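Local coordinates for protein ethylbenzene dehydrogenase alpha-subunit (Aromatoleum aromaticum, PDB 2IVF) that belongs to the molybdopterin oxidoreductase family and carries a molybdenum atom, two molybdopterin guanine dinucleotide-type groups and an iron/sulfur cluster, at residues I250-T253 and C254-W257; V296-R299 and V300-A304; S442-G445 and F446-K450. All blocks are in the same frame, centred on the assembly; numbering follows the deposited sequence.

Interaction 1: residues I250-T253 and C254-W257; sequences IFMT and CSNW. With MGD (2-amino-5,6-dimercapto-7-methyl-3,7,8a,9-tetrahydro-8-oxa-1,3,9,10-tetraaza-anthracen-4-one guanosine dinucleotide), chain M.
Met-252 turns CG away from its own carbonyl carbon (chi1 -66°) and bends again at chi2 (-75°), which lays its thioether over one face of the Trp-257 indole five residues on. The methyl CE lies 3.6 Å from the centroid of the six-membered ring, almost on the ring normal, a CH-pi contact. SD covers the five-membered ring in the same way, so this Met-aromatic contact spans both halves of the indole, and the two side chains cross at about a right angle. Tyr-443 and Tyr-261 each meet the indole edge-to-face.

Between these two residues the chain leaves its strand and turns at Cys-254, whose phi is positive (48°). Ser-255 OG folds back toward Thr-253 O in a weak bond whose proton could also serve Tyr-443 O. Past the turn, Asn-256 N donates to the phosphate oxygen O1A of MGD at 2.9 Å, while Cys-254 SG packs 3.4 Å from C2 of the guanine. Asn-256 OD1 is held by Thr-288 OG1. A strand of a parallel sheet running out into a loop that grips a dinucleotide, with a helix starting at Trp-257, is consistent with a Rossmann-like nucleotide site.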
loop_
_atom_site.group_PDB
_atom_site.type_symbol
_atom_site.label_atom_id
_atom_site.label_comp_id
_atom_site.label_asym_id
_atom_site.label_seq_id
_atom_site.Cartn_x
_atom_site.Cartn_y
_atom_site.Cartn_z
ATOM N N ILE A 250 16.544 -7.807 -15.361
ATOM C CA ILE A 250 15.624 -6.759 -14.914
ATOM C C ILE A 250 16.249 -6.011 -13.738
ATOM O O ILE A 250 16.650 -6.623 -12.716
ATOM C CB ILE A 250 14.268 -7.330 -14.462
ATOM C CG1 ILE A 250 13.588 -8.112 -15.600
ATOM C CG2 ILE A 250 13.361 -6.205 -13.892
ATOM C CD1 ILE A 250 12.494 -9.110 -15.187
ATOM N N PHE A 251 16.337 -4.700 -13.868
ATOM C CA PHE A 251 16.813 -3.817 -12.801
ATOM C C PHE A 251 15.696 -2.975 -12.204
ATOM O O PHE A 251 15.149 -2.087 -12.879
ATOM C CB PHE A 251 17.885 -2.840 -13.338
ATOM C CG PHE A 251 19.176 -3.475 -13.652
ATOM C CD1 PHE A 251 20.104 -3.743 -12.651
ATOM C CD2 PHE A 251 19.507 -3.771 -14.957
ATOM C CE1 PHE A 251 21.310 -4.343 -12.943
ATOM C CE2 PHE A 251 20.722 -4.335 -15.256
ATOM C CZ PHE A 251 21.619 -4.653 -14.250
ATOM N N MET A 252 15.360 -3.239 -10.936
ATOM C CA MET A 252 14.434 -2.406 -10.171
ATOM C C MET A 252 15.292 -1.457 -9.383
ATOM O O MET A 252 16.059 -1.914 -8.538
ATOM C CB MET A 252 13.611 -3.269 -9.217
ATOM C CG MET A 252 12.687 -4.210 -9.955
ATOM S SD MET A 252 11.295 -3.242 -10.587
ATOM C CE MET A 252 10.900 -4.107 -12.077
ATOM N N THR A 253 15.185 -0.149 -9.647
ATOM C CA THR A 253 16.106 0.798 -9.036
ATOM C C THR A 253 15.339 2.043 -8.638
ATOM O O THR A 253 14.359 2.395 -9.293
ATOM C CB THR A 253 17.248 1.154 -9.988
ATOM O OG1 THR A 253 18.119 2.038 -9.299
ATOM C CG2 THR A 253 16.776 1.775 -11.314
ATOM N N CYS A 254 15.741 2.676 -7.544
ATOM C CA CYS A 254 15.030 3.854 -7.061
ATOM C C CYS A 254 13.536 3.588 -7.030
ATOM O O CYS A 254 12.774 4.473 -7.297
ATOM C CB CYS A 254 15.343 5.069 -7.930
ATOM S SG CYS A 254 16.981 5.633 -7.590
ATOM N N SER A 255 13.128 2.366 -6.682
ATOM C CA SER A 255 11.731 1.981 -6.800
ATOM C C SER A 255 11.468 0.838 -5.799
ATOM O O SER A 255 12.414 0.274 -5.247
ATOM C CB SER A 255 11.430 1.578 -8.247
ATOM O OG SER A 255 12.029 0.328 -8.563
ATOM N N ASN A 256 10.199 0.536 -5.546
ATOM C CA ASN A 256 9.828 -0.423 -4.510
ATOM C C ASN A 256 8.458 -1.013 -4.845
ATOM O O ASN A 256 7.465 -0.774 -4.150
ATOM C CB ASN A 256 9.814 0.266 -3.159
ATOM C CG ASN A 256 9.518 -0.674 -2.035
ATOM O OD1 ASN A 256 9.721 -1.870 -2.138
ATOM N ND2 ASN A 256 8.993 -0.131 -0.967
ATOM N N TRP A 257 8.423 -1.720 -5.963
ATOM C CA TRP A 257 7.181 -2.322 -6.452
ATOM C C TRP A 257 6.359 -3.112 -5.429
ATOM O O TRP A 257 5.130 -3.199 -5.579
ATOM C CB TRP A 257 7.464 -3.209 -7.628
ATOM C CG TRP A 257 7.541 -2.522 -8.962
ATOM C CD1 TRP A 257 7.792 -1.194 -9.211
ATOM C CD2 TRP A 257 7.444 -3.149 -10.218
ATOM N NE1 TRP A 257 7.798 -0.960 -10.561
ATOM C CE2 TRP A 257 7.594 -2.151 -11.210
ATOM C CE3 TRP A 257 7.176 -4.441 -10.611
ATOM C CZ2 TRP A 257 7.506 -2.443 -12.581
ATOM C CZ3 TRP A 257 7.099 -4.721 -11.940
ATOM C CH2 TRP A 257 7.241 -3.740 -12.906
HETATM P PB MGD M . 9.616 5.053 -4.302
HETATM O O1B MGD M . 8.500 4.527 -3.468
HETATM O O2B MGD M . 10.088 6.416 -3.946
HETATM O O3B MGD M . 9.369 5.057 -5.859
HETATM O O3A MGD M . 6.919 4.524 -6.308
HETATM P PA MGD M . 8.393 4.156 -6.796
HETATM O O1A MGD M . 8.536 2.714 -6.573
HETATM O O2A MGD M . 8.618 4.671 -8.134
HETATM O "O5'" MGD M . 10.876 4.057 -4.211
HETATM C "C5'" MGD M . 11.374 3.676 -2.920
HETATM C "C4'" MGD M . 12.737 3.004 -3.064
HETATM O "O4'" MGD M . 13.706 3.956 -3.481
HETATM C "C3'" MGD M . 13.124 2.699 -1.636
HETATM O "O3'" MGD M . 12.694 1.371 -1.364
HETATM C "C2'" MGD M . 14.653 2.823 -1.666
HETATM O "O2'" MGD M . 15.251 1.531 -1.449
HETATM C "C1'" MGD M . 14.946 3.353 -3.080
HETATM N N9 MGD M . 15.999 4.393 -2.999
HETATM C C8 MGD M . 16.019 5.506 -2.249
HETATM N N7 MGD M . 17.125 6.219 -2.489
HETATM C C5 MGD M . 17.815 5.533 -3.436
HETATM C C6 MGD M . 19.025 5.688 -4.098
HETATM O O6 MGD M . 19.822 6.615 -3.912
HETATM N N1 MGD M . 19.373 4.718 -5.042
HETATM C C2 MGD M . 18.603 3.584 -5.346
HETATM N N2 MGD M . 19.044 2.674 -6.281
HETATM N N3 MGD M . 17.429 3.467 -4.712
HETATM C C4 MGD M . 17.057 4.389 -3.772
HETATM C C10 MGD M . 6.447 5.821 -6.353
HETATM C C11 MGD M . 5.076 5.807 -6.982
HETATM O O11 MGD M . 4.281 4.981 -6.236
HETATM C C12 MGD M . 4.443 7.193 -7.175
HETATM S S12 MGD M . 5.411 8.611 -7.556
HETATM C C13 MGD M . 3.084 7.337 -7.054
HETATM S S13 MGD M . 2.371 8.894 -7.298
HETATM C C14 MGD M . 2.225 6.174 -6.692
HETATM N N15 MGD M . 1.946 6.290 -5.233
HETATM C C16 MGD M . 1.703 5.153 -4.440
HETATM C C17 MGD M . 1.300 5.225 -3.131
HETATM O O17 MGD M . 1.146 6.328 -2.554
HETATM N N18 MGD M . 1.092 4.016 -2.436
HETATM C C19 MGD M . 1.252 2.794 -3.012
HETATM N N19 MGD M . 1.032 1.702 -2.254
HETATM N N20 MGD M . 1.682 2.765 -4.282
HETATM C C21 MGD M . 1.871 3.888 -4.993
HETATM N N22 MGD M . 2.305 3.823 -6.314
HETATM C C23 MGD M . 3.045 4.877 -6.944
#

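Interaction 2: residues V296-R299 and V300-A304. With MGD (2-amino-5,6-dimercapto-7-methyl-3,7,8a,9-tetrahydro-8-oxa-1,3,9,10-tetraaza-anthracen-4-one guanosine dinucleotide), chain M.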
loop_
_atom_site.group_PDB
_atom_site.type_symbol
_atom_site.label_atom_id
_atom_site.label_comp_id
_atom_site.label_asym_id
_atom_site.label_seq_id
_atom_site.Cartn_x
_atom_site.Cartn_y
_atom_site.Cartn_z
ATOM N N VAL A 296 21.805 -4.907 -5.107
ATOM C CA VAL A 296 22.955 -4.056 -5.325
ATOM C C VAL A 296 22.841 -2.930 -4.290
ATOM O O VAL A 296 21.992 -2.057 -4.425
ATOM C CB VAL A 296 22.984 -3.526 -6.783
ATOM C CG1 VAL A 296 24.088 -2.467 -6.962
ATOM C CG2 VAL A 296 23.108 -4.694 -7.841
ATOM N N PRO A 297 23.665 -2.988 -3.211
ATOM C CA PRO A 297 23.479 -2.155 -2.043
ATOM C C PRO A 297 24.167 -0.820 -2.190
ATOM O O PRO A 297 25.114 -0.459 -1.463
ATOM C CB PRO A 297 24.069 -3.002 -0.923
ATOM C CG PRO A 297 25.155 -3.740 -1.573
ATOM C CD PRO A 297 24.763 -3.960 -3.011
ATOM N N VAL A 298 23.692 -0.057 -3.134
ATOM C CA VAL A 298 24.316 1.294 -3.325
ATOM C C VAL A 298 24.257 2.182 -2.105
ATOM O O VAL A 298 23.261 2.207 -1.395
ATOM C CB VAL A 298 23.685 2.028 -4.518
ATOM C CG1 VAL A 298 24.099 1.307 -5.855
ATOM C CG2 VAL A 298 22.155 2.169 -4.357
ATOM N N ARG A 299 25.319 2.951 -1.865
ATOM C CA ARG A 299 25.208 4.057 -0.940
ATOM C C ARG A 299 24.123 5.004 -1.475
ATOM O O ARG A 299 24.051 5.220 -2.678
ATOM C CB ARG A 299 26.525 4.795 -0.812
ATOM C CG ARG A 299 27.559 4.000 -0.069
ATOM C CD ARG A 299 28.884 4.771 0.082
ATOM N NE ARG A 299 29.899 3.751 0.315
ATOM C CZ ARG A 299 31.187 3.841 0.013
ATOM N NH1 ARG A 299 31.690 4.978 -0.482
ATOM N NH2 ARG A 299 31.981 2.781 0.248
ATOM N N VAL A 300 23.304 5.560 -0.583
ATOM C CA VAL A 300 22.243 6.499 -0.996
ATOM C C VAL A 300 22.851 7.522 -1.945
ATOM O O VAL A 300 23.838 8.113 -1.613
ATOM C CB VAL A 300 21.628 7.223 0.196
ATOM C CG1 VAL A 300 20.616 8.208 -0.291
ATOM C CG2 VAL A 300 21.017 6.197 1.191
ATOM N N GLY A 301 22.266 7.683 -3.141
ATOM C CA GLY A 301 22.684 8.682 -4.094
ATOM C C GLY A 301 23.899 8.387 -4.956
ATOM O O GLY A 301 24.309 9.237 -5.739
ATOM N N SER A 302 24.484 7.197 -4.812
ATOM C CA SER A 302 25.700 6.857 -5.511
ATOM C C SER A 302 25.526 6.046 -6.788
ATOM O O SER A 302 26.543 5.556 -7.324
ATOM C CB SER A 302 26.642 6.075 -4.591
ATOM O OG SER A 302 26.109 4.808 -4.265
ATOM N N ASP A 303 24.283 5.856 -7.245
ATOM C CA ASP A 303 24.014 5.002 -8.392
ATOM C C ASP A 303 24.824 5.287 -9.652
ATOM O O ASP A 303 25.132 4.363 -10.413
ATOM C CB ASP A 303 22.537 5.041 -8.767
ATOM C CG ASP A 303 21.640 4.519 -7.678
ATOM O OD1 ASP A 303 21.763 4.973 -6.506
ATOM O OD2 ASP A 303 20.748 3.709 -8.007
ATOM N N ALA A 304 25.139 6.553 -9.914
ATOM C CA ALA A 304 25.965 6.900 -11.085
ATOM C C ALA A 304 27.249 6.109 -11.090
ATOM O O ALA A 304 27.678 5.628 -12.130
ATOM C CB ALA A 304 26.290 8.362 -11.113
HETATM P PB MGD M . 9.616 5.053 -4.302
HETATM O O1B MGD M . 8.500 4.527 -3.468
HETATM O O2B MGD M . 10.088 6.416 -3.946
HETATM O O3B MGD M . 9.369 5.057 -5.859
HETATM O O3A MGD M . 6.919 4.524 -6.308
HETATM P PA MGD M . 8.393 4.156 -6.796
HETATM O O1A MGD M . 8.536 2.714 -6.573
HETATM O O2A MGD M . 8.618 4.671 -8.134
HETATM O "O5'" MGD M . 10.876 4.057 -4.211
HETATM C "C5'" MGD M . 11.374 3.676 -2.920
HETATM C "C4'" MGD M . 12.737 3.004 -3.064
HETATM O "O4'" MGD M . 13.706 3.956 -3.481
HETATM C "C3'" MGD M . 13.124 2.699 -1.636
HETATM O "O3'" MGD M . 12.694 1.371 -1.364
HETATM C "C2'" MGD M . 14.653 2.823 -1.666
HETATM O "O2'" MGD M . 15.251 1.531 -1.449
HETATM C "C1'" MGD M . 14.946 3.353 -3.080
HETATM N N9 MGD M . 15.999 4.393 -2.999
HETATM C C8 MGD M . 16.019 5.506 -2.249
HETATM N N7 MGD M . 17.125 6.219 -2.489
HETATM C C5 MGD M . 17.815 5.533 -3.436
HETATM C C6 MGD M . 19.025 5.688 -4.098
HETATM O O6 MGD M . 19.822 6.615 -3.912
HETATM N N1 MGD M . 19.373 4.718 -5.042
HETATM C C2 MGD M . 18.603 3.584 -5.346
HETATM N N2 MGD M . 19.044 2.674 -6.281
HETATM N N3 MGD M . 17.429 3.467 -4.712
HETATM C C4 MGD M . 17.057 4.389 -3.772
HETATM C C10 MGD M . 6.447 5.821 -6.353
HETATM C C11 MGD M . 5.076 5.807 -6.982
HETATM O O11 MGD M . 4.281 4.981 -6.236
HETATM C C12 MGD M . 4.443 7.193 -7.175
HETATM S S12 MGD M . 5.411 8.611 -7.556
HETATM C C13 MGD M . 3.084 7.337 -7.054
HETATM S S13 MGD M . 2.371 8.894 -7.298
HETATM C C14 MGD M . 2.225 6.174 -6.692
HETATM N N15 MGD M . 1.946 6.290 -5.233
HETATM C C16 MGD M . 1.703 5.153 -4.440
HETATM C C17 MGD M . 1.300 5.225 -3.131
HETATM O O17 MGD M . 1.146 6.328 -2.554
HETATM N N18 MGD M . 1.092 4.016 -2.436
HETATM C C19 MGD M . 1.252 2.794 -3.012
HETATM N N19 MGD M . 1.032 1.702 -2.254
HETATM N N20 MGD M . 1.682 2.765 -4.282
HETATM C C21 MGD M . 1.871 3.888 -4.993
HETATM N N22 MGD M . 2.305 3.823 -6.314
HETATM C C23 MGD M . 3.045 4.877 -6.944
#
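Asp-303 meets the guanine of MGD with both carboxylate oxygens, a bidentate grip on its N1 and N2 made from the first turn of helix 303-316. OD1 takes the N1 hydrogen in a nearly straight bond of 2.8 Å (176°), and OD2 takes one from N2 at 2.6 Å with a more bent angle. Gly-301 N, presented by a type II beta turn from Arg-299 to Ser-302, adds a third bond, donating to O6 at 2.8 Å, so the polar edge of the base is read by two acceptors and one donor, a pattern that fits guanine.

Behind this first shell, Val-298 crosses Asp-303 at about a right angle and sets its CG2 3.6 Å from OD1 of Asp-303, where the same methyl also touches N2 of the base. Ile-281 and Met-457 pack against Asp-303 as well.

Within the turn the glycine takes the positive-phi position (80°). Lys-844 NZ bonds to Val-300 O there, and Gln-912 NE2 to Val-298 O just before it. Pro-297, at the centre of an inverse gamma turn, packs on Phe-281 of the beta-subunit. Arg-299 O closes the type II turn by accepting twice from one residue: Ser-302 N reaches it at 2.9 Å, tilted from the carbonyl plane, and Ser-302 OG at 2.6 Å.

Interaction 3: residues S442-G445 and F446-K450. With MGD (2-amino-5,6-dimercapto-7-methyl-3,7,8a,9-tetrahydro-8-oxa-1,3,9,10-tetraaza-anthracen-4-one guanosine dinucleotide), chain M.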
loop_
_atom_site.group_PDB
_atom_site.type_symbol
_atom_site.label_atom_id
_atom_site.label_comp_id
_atom_site.label_asym_id
_atom_site.label_seq_id
_atom_site.Cartn_x
_atom_site.Cartn_y
_atom_site.Cartn_z
ATOM N N SER A 442 14.634 -2.046 -17.161
ATOM C CA SER A 442 14.705 -1.454 -15.864
ATOM C C SER A 442 13.360 -0.857 -15.466
ATOM O O SER A 442 12.499 -0.504 -16.310
ATOM C CB SER A 442 15.788 -0.339 -15.857
ATOM O OG SER A 442 17.037 -0.827 -16.284
ATOM N N TYR A 443 13.171 -0.731 -14.170
ATOM C CA TYR A 443 12.186 0.237 -13.671
ATOM C C TYR A 443 12.896 1.158 -12.729
ATOM O O TYR A 443 13.236 0.780 -11.617
ATOM C CB TYR A 443 11.005 -0.420 -12.954
ATOM C CG TYR A 443 9.856 0.562 -12.739
ATOM C CD1 TYR A 443 9.789 1.368 -11.580
ATOM C CD2 TYR A 443 8.904 0.743 -13.715
ATOM C CE1 TYR A 443 8.758 2.272 -11.422
ATOM C CE2 TYR A 443 7.859 1.616 -13.540
ATOM C CZ TYR A 443 7.797 2.378 -12.397
ATOM O OH TYR A 443 6.796 3.336 -12.257
ATOM N N ILE A 444 13.112 2.370 -13.219
ATOM C CA ILE A 444 13.551 3.472 -12.431
ATOM C C ILE A 444 12.331 4.139 -11.829
ATOM O O ILE A 444 11.489 4.685 -12.546
ATOM C CB ILE A 444 14.238 4.553 -13.302
ATOM C CG1 ILE A 444 15.328 3.929 -14.179
ATOM C CG2 ILE A 444 14.855 5.625 -12.386
ATOM C CD1 ILE A 444 15.973 4.920 -15.133
ATOM N N GLY A 445 12.266 4.124 -10.505
ATOM C CA GLY A 445 11.183 4.731 -9.790
ATOM C C GLY A 445 11.446 6.176 -9.508
ATOM O O GLY A 445 12.469 6.753 -9.867
ATOM N N PHE A 446 10.529 6.746 -8.784
ATOM C CA PHE A 446 10.526 8.189 -8.640
ATOM C C PHE A 446 11.329 8.677 -7.456
ATOM O O PHE A 446 11.426 9.899 -7.226
ATOM C CB PHE A 446 9.097 8.714 -8.680
ATOM C CG PHE A 446 8.460 8.632 -10.041
ATOM C CD1 PHE A 446 8.915 9.427 -11.095
ATOM C CD2 PHE A 446 7.411 7.765 -10.275
ATOM C CE1 PHE A 446 8.321 9.358 -12.374
ATOM C CE2 PHE A 446 6.807 7.701 -11.560
ATOM C CZ PHE A 446 7.277 8.501 -12.594
ATOM N N SER A 447 12.016 7.756 -6.772
ATOM C CA SER A 447 13.089 8.185 -5.886
ATOM C C SER A 447 14.250 8.766 -6.668
ATOM O O SER A 447 15.069 9.476 -6.098
ATOM C CB SER A 447 13.587 7.029 -5.027
ATOM O OG SER A 447 12.748 6.852 -3.890
ATOM N N SER A 448 14.381 8.426 -7.947
ATOM C CA SER A 448 15.488 9.018 -8.736
ATOM C C SER A 448 15.272 10.522 -8.839
ATOM O O SER A 448 16.194 11.379 -8.620
ATOM C CB SER A 448 15.523 8.408 -10.140
ATOM O OG SER A 448 16.619 8.951 -10.889
ATOM N N ALA A 449 14.048 10.892 -9.199
ATOM C CA ALA A 449 13.775 12.337 -9.358
ATOM C C ALA A 449 13.871 13.063 -8.037
ATOM O O ALA A 449 14.153 14.242 -7.988
ATOM C CB ALA A 449 12.405 12.573 -9.950
ATOM N N LYS A 450 13.650 12.355 -6.943
ATOM C CA LYS A 450 13.756 12.951 -5.636
ATOM C C LYS A 450 15.168 12.888 -5.098
ATOM O O LYS A 450 15.377 13.091 -3.905
ATOM C CB LYS A 450 12.783 12.260 -4.715
ATOM C CG LYS A 450 11.351 12.473 -5.191
ATOM C CD LYS A 450 10.356 11.603 -4.455
ATOM C CE LYS A 450 8.978 11.693 -5.023
ATOM N NZ LYS A 450 8.834 11.005 -6.318
HETATM P PB MGD M . 9.616 5.053 -4.302
HETATM O O1B MGD M . 8.500 4.527 -3.468
HETATM O O2B MGD M . 10.088 6.416 -3.946
HETATM O O3B MGD M . 9.369 5.057 -5.859
HETATM O O3A MGD M . 6.919 4.524 -6.308
HETATM P PA MGD M . 8.393 4.156 -6.796
HETATM O O1A MGD M . 8.536 2.714 -6.573
HETATM O O2A MGD M . 8.618 4.671 -8.134
HETATM O "O5'" MGD M . 10.876 4.057 -4.211
HETATM C "C5'" MGD M . 11.374 3.676 -2.920
HETATM C "C4'" MGD M . 12.737 3.004 -3.064
HETATM O "O4'" MGD M . 13.706 3.956 -3.481
HETATM C "C3'" MGD M . 13.124 2.699 -1.636
HETATM O "O3'" MGD M . 12.694 1.371 -1.364
HETATM C "C2'" MGD M . 14.653 2.823 -1.666
HETATM O "O2'" MGD M . 15.251 1.531 -1.449
HETATM C "C1'" MGD M . 14.946 3.353 -3.080
HETATM N N9 MGD M . 15.999 4.393 -2.999
HETATM C C8 MGD M . 16.019 5.506 -2.249
HETATM N N7 MGD M . 17.125 6.219 -2.489
HETATM C C5 MGD M . 17.815 5.533 -3.436
HETATM C C6 MGD M . 19.025 5.688 -4.098
HETATM O O6 MGD M . 19.822 6.615 -3.912
HETATM N N1 MGD M . 19.373 4.718 -5.042
HETATM C C2 MGD M . 18.603 3.584 -5.346
HETATM N N2 MGD M . 19.044 2.674 -6.281
HETATM N N3 MGD M . 17.429 3.467 -4.712
HETATM C C4 MGD M . 17.057 4.389 -3.772
HETATM C C10 MGD M . 6.447 5.821 -6.353
HETATM C C11 MGD M . 5.076 5.807 -6.982
HETATM O O11 MGD M . 4.281 4.981 -6.236
HETATM C C12 MGD M . 4.443 7.193 -7.175
HETATM S S12 MGD M . 5.411 8.611 -7.556
HETATM C C13 MGD M . 3.084 7.337 -7.054
HETATM S S13 MGD M . 2.371 8.894 -7.298
HETATM C C14 MGD M . 2.225 6.174 -6.692
HETATM N N15 MGD M . 1.946 6.290 -5.233
HETATM C C16 MGD M . 1.703 5.153 -4.440
HETATM C C17 MGD M . 1.300 5.225 -3.131
HETATM O O17 MGD M . 1.146 6.328 -2.554
HETATM N N18 MGD M . 1.092 4.016 -2.436
HETATM C C19 MGD M . 1.252 2.794 -3.012
HETATM N N19 MGD M . 1.032 1.702 -2.254
HETATM N N20 MGD M . 1.682 2.765 -4.282
HETATM C C21 MGD M . 1.871 3.888 -4.993
HETATM N N22 MGD M . 2.305 3.823 -6.314
HETATM C C23 MGD M . 3.045 4.877 -6.944
HETATM O O HOH W 1 12.457 9.433 -11.041
#
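Ser-448 N donates to Gly-445 O at 3.2 Å, from well above the carbonyl plane, and this hydrogen bond closes a type I turn. Water 1 donates to the same oxygen and accepts from Ala-449 N at 2.8 Å, extending the turn by one residue. The side chain of Ser-448 is bonded through OG to Glu-458 OE2. Further along, Lys-450 curls back to give NZ to Phe-446 O at 3.0 Å, again from above the carbonyl plane; its charge has a salt-bridge partner in Asp-223.

Toward the cofactor, Phe-446 N donates to the phosphate oxygen O2A of MGD at 2.9 Å, and Gly-445 CA is 3.1 Å from that O2A. Ser-447 OG lies 2.7 Å from O2B of the second phosphate and also within bonding range of the ribose O4', its one proton being undecided between them; Arg-967 NE donates to the hydroxyl. A glycine-bearing turn after a parallel strand, with main-chain N-H pointed at a pyrophosphate, is a familiar device of dinucleotide-binding alpha/beta domains.

The remaining contacts are packing. Phe-446, with CG set beside its backbone N (chi1 -71°), brings CD2 to 3.5 Å from the dithiolene sulfur S12 of MGD, and its ring meets Trp-481 edge-to-face. Tyr-443 turns the edge of its ring to O2A. Ile-444 CG2 rests 3.6 Å from Ser-448 CB.

From the N terminus, interaction 1 comes first, where strand 249-253 runs out toward helix 257-260. Interaction 2 follows in the loop between strand 294-296 and helix 303-316, and interaction 3 closes the turn between strand 440-444 and helix 454-467. They lie in series, none nesting or crossing. All three strands belong to one parallel sheet, with 294-296 and 440-444 at its outer positions and 249-253 next to 440-444. Interactions 1 and 3 therefore join directly, Phe-251 O and Thr-253 N probably bonding to Tyr-443, whereas interactions 2 and 3 do not touch. MGD spans all three, and Thr-253 OG1 packs on Asp-303 OD2 between interactions 1 and 2.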